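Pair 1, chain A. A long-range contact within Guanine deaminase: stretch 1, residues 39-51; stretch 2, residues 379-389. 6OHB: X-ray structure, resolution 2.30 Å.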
# COMPACT_ATOMS: atom_id res chain seq x y z
N LEU A 39 -5.31 -14.20 29.62
CA LEU A 39 -4.43 -15.35 29.79
C LEU A 39 -4.85 -16.45 28.83
O LEU A 39 -6.04 -16.78 28.73
CB LEU A 39 -4.48 -15.88 31.23
CG LEU A 39 -3.85 -17.25 31.42
CD1 LEU A 39 -2.35 -17.17 31.16
CD2 LEU A 39 -4.13 -17.78 32.83
N LEU A 40 -3.86 -17.00 28.13
CA LEU A 40 -4.02 -18.10 27.19
C LEU A 40 -3.14 -19.24 27.66
O LEU A 40 -1.91 -19.09 27.72
CB LEU A 40 -3.64 -17.67 25.77
CG LEU A 40 -3.51 -18.81 24.76
CD1 LEU A 40 -4.88 -19.40 24.45
CD2 LEU A 40 -2.81 -18.34 23.49
N LEU A 41 -3.76 -20.36 28.02
CA LEU A 41 -3.06 -21.56 28.43
C LEU A 41 -3.12 -22.58 27.30
O LEU A 41 -4.20 -22.87 26.79
CB LEU A 41 -3.67 -22.15 29.70
CG LEU A 41 -3.42 -21.38 30.99
CD1 LEU A 41 -4.20 -22.00 32.13
CD2 LEU A 41 -1.93 -21.34 31.30
N ILE A 42 -1.95 -23.14 26.98
CA ILE A 42 -1.73 -23.99 25.83
C ILE A 42 -1.25 -25.35 26.32
O ILE A 42 -0.36 -25.43 27.17
CB ILE A 42 -0.67 -23.38 24.89
CG1 ILE A 42 -1.11 -22.00 24.40
CG2 ILE A 42 -0.34 -24.31 23.73
CD1 ILE A 42 -0.00 -21.25 23.69
N LYS A 43 -1.83 -26.41 25.76
CA LYS A 43 -1.41 -27.78 26.06
C LYS A 43 -1.60 -28.63 24.82
O LYS A 43 -2.68 -28.60 24.21
CB LYS A 43 -2.21 -28.36 27.24
CG LYS A 43 -1.76 -29.76 27.65
CD LYS A 43 -2.87 -30.53 28.36
CE LYS A 43 -2.56 -30.72 29.83
NZ LYS A 43 -3.40 -31.79 30.44
N GLN A 44 -0.56 -29.39 24.46
CA GLN A 44 -0.59 -30.26 23.29
C GLN A 44 -1.03 -29.50 22.04
O GLN A 44 -1.90 -29.94 21.29
CB GLN A 44 -1.50 -31.47 23.53
CG GLN A 44 -0.99 -32.43 24.59
CD GLN A 44 -1.91 -33.61 24.79
OE1 GLN A 44 -2.58 -33.72 25.81
NE2 GLN A 44 -1.95 -34.51 23.81
N GLY A 45 -0.43 -28.33 21.85
CA GLY A 45 -0.68 -27.53 20.68
C GLY A 45 -2.07 -26.94 20.57
O GLY A 45 -2.41 -26.40 19.51
N LYS A 46 -2.88 -27.02 21.62
CA LYS A 46 -4.24 -26.52 21.57
C LYS A 46 -4.50 -25.56 22.72
O LYS A 46 -3.83 -25.59 23.75
CB LYS A 46 -5.27 -27.67 21.61
CG LYS A 46 -5.09 -28.72 20.52
CD LYS A 46 -6.24 -29.71 20.52
CE LYS A 46 -5.83 -31.02 19.86
NZ LYS A 46 -6.44 -31.19 18.51
N VAL A 47 -5.51 -24.71 22.52
CA VAL A 47 -6.00 -23.84 23.58
C VAL A 47 -6.56 -24.70 24.71
O VAL A 47 -7.62 -25.32 24.57
CB VAL A 47 -7.06 -22.86 23.05
CG1 VAL A 47 -7.67 -22.06 24.20
CG2 VAL A 47 -6.44 -21.92 22.01
N GLU A 48 -5.85 -24.73 25.84
CA GLU A 48 -6.37 -25.40 27.03
C GLU A 48 -7.35 -24.51 27.76
O GLU A 48 -8.40 -24.99 28.23
CB GLU A 48 -5.23 -25.80 27.96
CG GLU A 48 -5.67 -26.70 29.11
CD GLU A 48 -5.84 -28.14 28.66
OE1 GLU A 48 -5.37 -28.48 27.56
OE2 GLU A 48 -6.45 -28.93 29.41
N TRP A 49 -7.04 -23.23 27.88
CA TRP A 49 -7.93 -22.33 28.61
C TRP A 49 -7.69 -20.91 28.11
O TRP A 49 -6.55 -20.54 27.84
CB TRP A 49 -7.68 -22.42 30.13
CG TRP A 49 -8.68 -21.67 30.99
CD1 TRP A 49 -9.79 -22.20 31.60
CD2 TRP A 49 -8.65 -20.28 31.35
NE1 TRP A 49 -10.45 -21.22 32.30
CE2 TRP A 49 -9.77 -20.04 32.17
CE3 TRP A 49 -7.78 -19.23 31.07
CZ2 TRP A 49 -10.05 -18.77 32.70
CZ3 TRP A 49 -8.06 -17.97 31.59
CH2 TRP A 49 -9.18 -17.76 32.39
N PHE A 50 -8.75 -20.13 28.00
CA PHE A 50 -8.60 -18.74 27.61
C PHE A 50 -9.56 -17.88 28.41
O PHE A 50 -10.72 -18.25 28.60
CB PHE A 50 -8.84 -18.55 26.11
CG PHE A 50 -8.86 -17.11 25.70
CD1 PHE A 50 -7.71 -16.35 25.78
CD2 PHE A 50 -10.03 -16.52 25.26
CE1 PHE A 50 -7.72 -15.02 25.41
CE2 PHE A 50 -10.04 -15.19 24.89
CZ PHE A 50 -8.89 -14.44 24.96
N GLY A 51 -9.08 -16.73 28.89
CA GLY A 51 -9.99 -15.81 29.53
C GLY A 51 -9.27 -14.71 30.28
O GLY A 51 -8.14 -14.36 29.95
N ASN A 379 -9.92 -18.58 16.28
CA ASN A 379 -10.15 -17.81 17.50
C ASN A 379 -9.54 -18.59 18.67
O ASN A 379 -8.84 -19.59 18.48
CB ASN A 379 -11.63 -17.50 17.69
CG ASN A 379 -12.53 -18.72 17.55
OD1 ASN A 379 -12.10 -19.85 17.77
ND2 ASN A 379 -13.78 -18.49 17.17
N PHE A 380 -9.79 -18.10 19.89
CA PHE A 380 -9.20 -18.66 21.09
C PHE A 380 -10.18 -19.53 21.88
O PHE A 380 -10.09 -19.60 23.11
CB PHE A 380 -8.64 -17.54 21.97
CG PHE A 380 -7.55 -16.75 21.31
CD1 PHE A 380 -6.31 -17.32 21.06
CD2 PHE A 380 -7.77 -15.44 20.91
CE1 PHE A 380 -5.30 -16.59 20.45
CE2 PHE A 380 -6.77 -14.71 20.30
CZ PHE A 380 -5.54 -15.28 20.07
N LEU A 381 -11.12 -20.18 21.19
CA LEU A 381 -12.04 -21.09 21.87
C LEU A 381 -11.28 -22.33 22.35
O LEU A 381 -10.42 -22.84 21.63
CB LEU A 381 -13.17 -21.51 20.94
CG LEU A 381 -14.18 -20.47 20.48
CD1 LEU A 381 -15.13 -21.08 19.46
CD2 LEU A 381 -14.96 -19.89 21.66
N PRO A 382 -11.57 -22.81 23.56
CA PRO A 382 -10.93 -24.05 24.04
C PRO A 382 -11.06 -25.17 23.03
O PRO A 382 -12.09 -25.33 22.37
CB PRO A 382 -11.70 -24.36 25.33
CG PRO A 382 -12.16 -23.02 25.83
CD PRO A 382 -12.43 -22.19 24.58
N GLY A 383 -9.98 -25.94 22.88
CA GLY A 383 -9.92 -26.99 21.89
C GLY A 383 -9.34 -26.60 20.54
O GLY A 383 -8.91 -27.48 19.79
N LYS A 384 -9.30 -25.31 20.21
CA LYS A 384 -8.75 -24.87 18.93
C LYS A 384 -7.24 -25.02 18.90
O LYS A 384 -6.55 -24.97 19.93
CB LYS A 384 -9.12 -23.41 18.65
CG LYS A 384 -10.59 -23.16 18.41
CD LYS A 384 -11.06 -23.85 17.15
CE LYS A 384 -12.44 -23.35 16.78
NZ LYS A 384 -12.36 -21.97 16.23
N GLU A 385 -6.70 -25.19 17.69
CA GLU A 385 -5.26 -25.26 17.51
C GLU A 385 -4.64 -23.89 17.78
O GLU A 385 -5.15 -22.86 17.34
CB GLU A 385 -4.92 -25.76 16.11
CG GLU A 385 -5.50 -27.15 15.87
CD GLU A 385 -5.39 -27.62 14.44
OE1 GLU A 385 -5.00 -26.82 13.56
OE2 GLU A 385 -5.70 -28.81 14.19
N ALA A 386 -3.52 -23.89 18.51
CA ALA A 386 -2.93 -22.66 19.03
C ALA A 386 -1.96 -22.06 18.01
O ALA A 386 -0.74 -22.10 18.15
CB ALA A 386 -2.26 -22.92 20.37
N ASP A 387 -2.55 -21.48 16.96
CA ASP A 387 -1.83 -20.69 15.97
C ASP A 387 -2.19 -19.24 16.25
O ASP A 387 -3.35 -18.85 16.09
CB ASP A 387 -2.24 -21.05 14.54
CG ASP A 387 -1.93 -22.49 14.17
OD1 ASP A 387 -1.09 -23.14 14.84
OD2 ASP A 387 -2.54 -22.97 13.19
N PHE A 388 -1.22 -18.43 16.68
CA PHE A 388 -1.56 -17.05 16.97
C PHE A 388 -0.35 -16.15 16.76
O PHE A 388 0.78 -16.61 16.61
CB PHE A 388 -2.13 -16.89 18.39
CG PHE A 388 -1.20 -17.32 19.49
CD1 PHE A 388 -1.15 -18.65 19.90
CD2 PHE A 388 -0.41 -16.39 20.16
CE1 PHE A 388 -0.32 -19.05 20.93
CE2 PHE A 388 0.42 -16.79 21.19
CZ PHE A 388 0.47 -18.11 21.57
N VAL A 389 -0.62 -14.85 16.74
CA VAL A 389 0.37 -13.82 16.43
C VAL A 389 0.32 -12.76 17.52
O VAL A 389 -0.75 -12.23 17.84
CB VAL A 389 0.14 -13.19 15.05
CG1 VAL A 389 1.28 -12.22 14.71
CG2 VAL A 389 0.00 -14.26 13.98

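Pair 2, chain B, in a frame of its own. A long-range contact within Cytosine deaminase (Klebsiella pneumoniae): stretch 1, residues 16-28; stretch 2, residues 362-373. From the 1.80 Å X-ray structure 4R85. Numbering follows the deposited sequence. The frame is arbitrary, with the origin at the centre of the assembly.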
# COMPACT_ATOMS: atom_id res chain seq x y z
N THR B 16 -11.80 23.70 20.36
CA THR B 16 -11.07 24.90 19.95
C THR B 16 -9.66 24.84 20.52
O THR B 16 -9.46 24.53 21.70
CB THR B 16 -11.79 26.17 20.41
OG1 THR B 16 -12.94 26.39 19.58
CG2 THR B 16 -10.88 27.38 20.32
N LEU B 17 -8.67 25.13 19.68
CA LEU B 17 -7.28 25.16 20.09
C LEU B 17 -6.74 26.58 19.96
O LEU B 17 -6.85 27.20 18.90
CB LEU B 17 -6.44 24.21 19.22
CG LEU B 17 -7.13 22.90 18.82
CD1 LEU B 17 -6.22 22.07 17.93
CD2 LEU B 17 -7.52 22.11 20.05
N ASP B 18 -6.17 27.10 21.05
CA ASP B 18 -5.62 28.45 21.05
C ASP B 18 -4.10 28.37 21.07
O ASP B 18 -3.52 27.82 22.01
CB ASP B 18 -6.11 29.23 22.27
CG ASP B 18 -7.58 29.60 22.17
OD1 ASP B 18 -8.04 29.88 21.04
OD2 ASP B 18 -8.27 29.60 23.21
N LEU B 19 -3.47 28.91 20.03
CA LEU B 19 -2.02 28.88 19.91
C LEU B 19 -1.47 30.28 20.13
O LEU B 19 -1.99 31.26 19.59
CB LEU B 19 -1.60 28.36 18.54
CG LEU B 19 -2.25 27.04 18.11
CD1 LEU B 19 -1.66 26.56 16.79
CD2 LEU B 19 -2.10 25.98 19.18
N GLN B 20 -0.42 30.38 20.94
CA GLN B 20 0.11 31.68 21.30
C GLN B 20 1.57 31.55 21.67
O GLN B 20 1.94 30.65 22.41
CB GLN B 20 -0.69 32.23 22.48
CG GLN B 20 -0.23 33.56 22.99
CD GLN B 20 -1.14 34.09 24.08
OE1 GLN B 20 -2.34 33.79 24.10
NE2 GLN B 20 -0.58 34.86 25.01
N ASP B 21 2.39 32.45 21.15
CA ASP B 21 3.82 32.46 21.44
C ASP B 21 4.47 31.09 21.19
O ASP B 21 5.27 30.62 22.00
CB ASP B 21 4.08 32.92 22.88
CG ASP B 21 3.66 34.36 23.11
OD1 ASP B 21 3.23 34.69 24.23
OD2 ASP B 21 3.76 35.16 22.15
N GLY B 22 4.11 30.46 20.08
CA GLY B 22 4.72 29.21 19.67
C GLY B 22 4.29 27.98 20.46
O GLY B 22 4.76 26.88 20.20
N ILE B 23 3.41 28.17 21.44
CA ILE B 23 2.95 27.04 22.24
C ILE B 23 1.43 26.89 22.21
O ILE B 23 0.70 27.79 21.81
CB ILE B 23 3.46 27.11 23.70
CG1 ILE B 23 3.08 28.44 24.35
CG2 ILE B 23 4.97 26.92 23.75
CD1 ILE B 23 1.83 28.38 25.21
N ILE B 24 0.96 25.71 22.62
CA ILE B 24 -0.47 25.46 22.76
C ILE B 24 -0.95 26.10 24.06
O ILE B 24 -0.73 25.57 25.15
CB ILE B 24 -0.74 23.95 22.79
CG1 ILE B 24 -0.16 23.29 21.54
CG2 ILE B 24 -2.23 23.68 22.90
CD1 ILE B 24 -0.13 21.78 21.60
N HIS B 25 -1.62 27.24 23.95
CA HIS B 25 -2.04 27.98 25.13
C HIS B 25 -3.28 27.39 25.81
O HIS B 25 -3.37 27.36 27.03
CB HIS B 25 -2.26 29.46 24.80
CG HIS B 25 -2.56 30.29 26.01
ND1 HIS B 25 -3.85 30.50 26.46
CD2 HIS B 25 -1.75 30.96 26.86
CE1 HIS B 25 -3.82 31.27 27.54
NE2 HIS B 25 -2.56 31.56 27.80
N ARG B 26 -4.22 26.91 25.01
CA ARG B 26 -5.49 26.42 25.54
C ARG B 26 -6.18 25.45 24.58
O ARG B 26 -6.21 25.67 23.37
CB ARG B 26 -6.42 27.60 25.84
CG ARG B 26 -7.68 27.22 26.60
CD ARG B 26 -8.76 28.30 26.48
NE ARG B 26 -8.56 29.42 27.39
CZ ARG B 26 -8.05 30.60 27.03
NH1 ARG B 26 -7.68 30.80 25.77
NH2 ARG B 26 -7.91 31.57 27.93
N ILE B 27 -6.73 24.38 25.14
CA ILE B 27 -7.57 23.45 24.40
C ILE B 27 -8.91 23.37 25.11
O ILE B 27 -8.97 23.04 26.30
CB ILE B 27 -6.96 22.04 24.38
CG1 ILE B 27 -5.58 22.07 23.70
CG2 ILE B 27 -7.90 21.05 23.68
CD1 ILE B 27 -4.77 20.82 23.93
N THR B 28 -10.00 23.69 24.40
CA THR B 28 -11.32 23.73 25.03
C THR B 28 -12.36 22.96 24.23
O THR B 28 -12.48 23.13 23.01
CB THR B 28 -11.80 25.18 25.18
OG1 THR B 28 -10.71 26.00 25.64
CG2 THR B 28 -12.96 25.27 26.18
N TYR B 362 6.41 17.12 22.13
CA TYR B 362 5.49 16.51 21.17
C TYR B 362 4.14 16.26 21.84
O TYR B 362 4.08 15.89 23.01
CB TYR B 362 6.07 15.19 20.66
CG TYR B 362 5.25 14.55 19.55
CD1 TYR B 362 4.17 13.71 19.83
CD2 TYR B 362 5.56 14.79 18.22
CE1 TYR B 362 3.43 13.13 18.82
CE2 TYR B 362 4.82 14.21 17.20
CZ TYR B 362 3.76 13.39 17.50
OH TYR B 362 3.03 12.82 16.50
N GLY B 363 3.05 16.46 21.10
CA GLY B 363 1.72 16.14 21.59
C GLY B 363 0.81 17.34 21.77
O GLY B 363 1.27 18.43 22.11
N LEU B 364 -0.48 17.14 21.56
CA LEU B 364 -1.45 18.22 21.73
C LEU B 364 -1.87 18.35 23.18
O LEU B 364 -2.90 17.81 23.58
CB LEU B 364 -2.67 18.03 20.83
CG LEU B 364 -2.36 17.88 19.34
CD1 LEU B 364 -3.62 17.99 18.51
CD2 LEU B 364 -1.33 18.92 18.89
N ALA B 365 -1.07 19.08 23.95
CA ALA B 365 -1.37 19.37 25.34
C ALA B 365 -0.99 20.82 25.59
O ALA B 365 -0.06 21.34 24.97
CB ALA B 365 -0.55 18.47 26.25
N GLU B 366 -1.72 21.48 26.47
CA GLU B 366 -1.41 22.86 26.81
C GLU B 366 0.02 22.96 27.33
O GLU B 366 0.47 22.11 28.09
CB GLU B 366 -2.42 23.40 27.81
CG GLU B 366 -3.84 23.44 27.27
CD GLU B 366 -4.85 23.91 28.30
OE1 GLU B 366 -4.45 24.22 29.44
OE2 GLU B 366 -6.06 23.97 27.96
N GLY B 367 0.74 23.99 26.89
CA GLY B 367 2.11 24.19 27.33
C GLY B 367 3.14 23.62 26.38
O GLY B 367 4.31 23.97 26.44
N ARG B 368 2.70 22.72 25.49
CA ARG B 368 3.61 22.09 24.53
C ARG B 368 3.73 22.92 23.25
O ARG B 368 2.89 23.79 23.00
CB ARG B 368 3.15 20.65 24.24
CG ARG B 368 3.07 19.81 25.51
CD ARG B 368 3.09 18.31 25.26
NE ARG B 368 2.91 17.60 26.52
CZ ARG B 368 2.74 16.28 26.63
NH1 ARG B 368 2.73 15.51 25.55
NH2 ARG B 368 2.56 15.74 27.83
N PRO B 369 4.80 22.68 22.46
CA PRO B 369 4.99 23.45 21.22
C PRO B 369 3.79 23.38 20.29
O PRO B 369 3.16 22.32 20.17
CB PRO B 369 6.19 22.76 20.57
CG PRO B 369 6.94 22.17 21.70
CD PRO B 369 5.91 21.75 22.70
N ALA B 370 3.47 24.50 19.65
CA ALA B 370 2.38 24.56 18.70
C ALA B 370 2.79 23.96 17.36
O ALA B 370 2.95 24.67 16.36
CB ALA B 370 1.91 26.00 18.52
N ASN B 371 2.99 22.64 17.36
CA ASN B 371 3.28 21.88 16.16
C ASN B 371 2.13 20.91 15.95
O ASN B 371 1.93 20.01 16.76
CB ASN B 371 4.57 21.07 16.33
CG ASN B 371 5.77 21.93 16.69
OD1 ASN B 371 5.78 23.14 16.46
ND2 ASN B 371 6.80 21.31 17.26
N LEU B 372 1.39 21.10 14.87
CA LEU B 372 0.22 20.26 14.61
C LEU B 372 -0.25 20.31 13.16
O LEU B 372 0.13 21.21 12.39
CB LEU B 372 -0.93 20.65 15.55
CG LEU B 372 -1.63 21.99 15.30
CD1 LEU B 372 -3.02 21.99 15.91
CD2 LEU B 372 -0.82 23.15 15.86
N LEU B 373 -1.09 19.34 12.80
CA LEU B 373 -1.65 19.24 11.47
C LEU B 373 -3.16 19.22 11.52
O LEU B 373 -3.76 18.81 12.52
CB LEU B 373 -1.20 17.94 10.79
CG LEU B 373 0.28 17.55 10.81
CD1 LEU B 373 0.45 16.19 10.14
CD2 LEU B 373 1.14 18.60 10.14

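Pair 1 and pair 2 share one backbone arrangement. Fourteen central residues superpose with an RMSD of 0.4 Å. In each, stretch 1 is a hairpin of two strands closed by a type I' turn, K43(A) to K46(A) in pair 1 and Q20(B) to I23(B) in pair 2. Stretch 2 brings a type II turn against the second strand, L381(A) to K384(A) and A365(B) to R368(B).

Three backbone hydrogen bonds join the stretches, and all three recur. A386(A) N donates to G45(A) O at 2.9 Å, as A370(B) N does to G22(B) O at 2.8 Å. V47(A) N donates to K384(A) O at 2.8 Å; I24(B) N donates to R368(B) O at 2.7 Å. G383(A) N reaches V47(A) O at 3.0 Å, and G367(B) N reaches I24(B) O at 2.8 Å. A single beta bridge sits at K46(A) with E385(A) and at I23(B) with P369(B). Being backbone bonds, these tolerate different side chains at the matched positions. Glycines are kept in both turns, G45(A) with G22(B) and G383(A) with G367(B). All four have positive phi, which favours glycine.

V47(A) matches I24(B), and both point toward the other stretch. V47(A) CG1 lies 3.6 Å from F380(A) O. The longer I24(B) carries CD1 to 3.4 Å from A365(B) O and to 4.1 Å from L364(B) CD2.

A386(A) matches A370(B). The small methyl is kept, and the facing residue differs. I42(A) CG2 is 4.1 Å from A386(A) CB, while L19(B) CD1 is 4.0 Å from A370(B) CB.

F388(A) matches L372(B), with chi1 near p in both. In pair 1 the ring takes L40(A) CD2 over one face, 3.9 Å from the F388(A) ring centroid. I42(A) CD1 meets its edge, 3.5 Å from F388(A) CE1. In pair 2 the branched end of L372(B) serves both neighbours: L17(B) CD1 is 3.8 Å from L372(B) CD1, and L19(B) CD1 is 3.6 Å from L372(B) CD2. L40(A) and L17(B) are both leucine but differ in rotamer, chi1 t in the first and m in the second.

The clearest difference is near the far end of the hairpin. F50(A) matches I27(B), and F380(A) matches L364(B), though after superposition F380(A) CA and L364(B) CA are 1.3 Å apart. In pair 1 the two rings lie obliquely, with centroids 5.2 Å apart. F380(A) CB sits over the F50(A) ring, 3.8 Å from its centroid. F380(A) also touches L40(A), with CD1 of each 4.2 Å apart. In pair 2, I27(B) CD1 packs 3.6 Å from L364(B) O, a main-chain atom.

Pair 2 adds a polar tie here. E366(B), matched to P382(A), brings its end nearer the hairpin and accepts a hydrogen bond from I27(B) N to E366(B) OE2 at 2.9 Å. P382(A) has no such group. Thus aromatic packing in pair 1 gives way to smaller aliphatic groups and a carboxylate bond in pair 2.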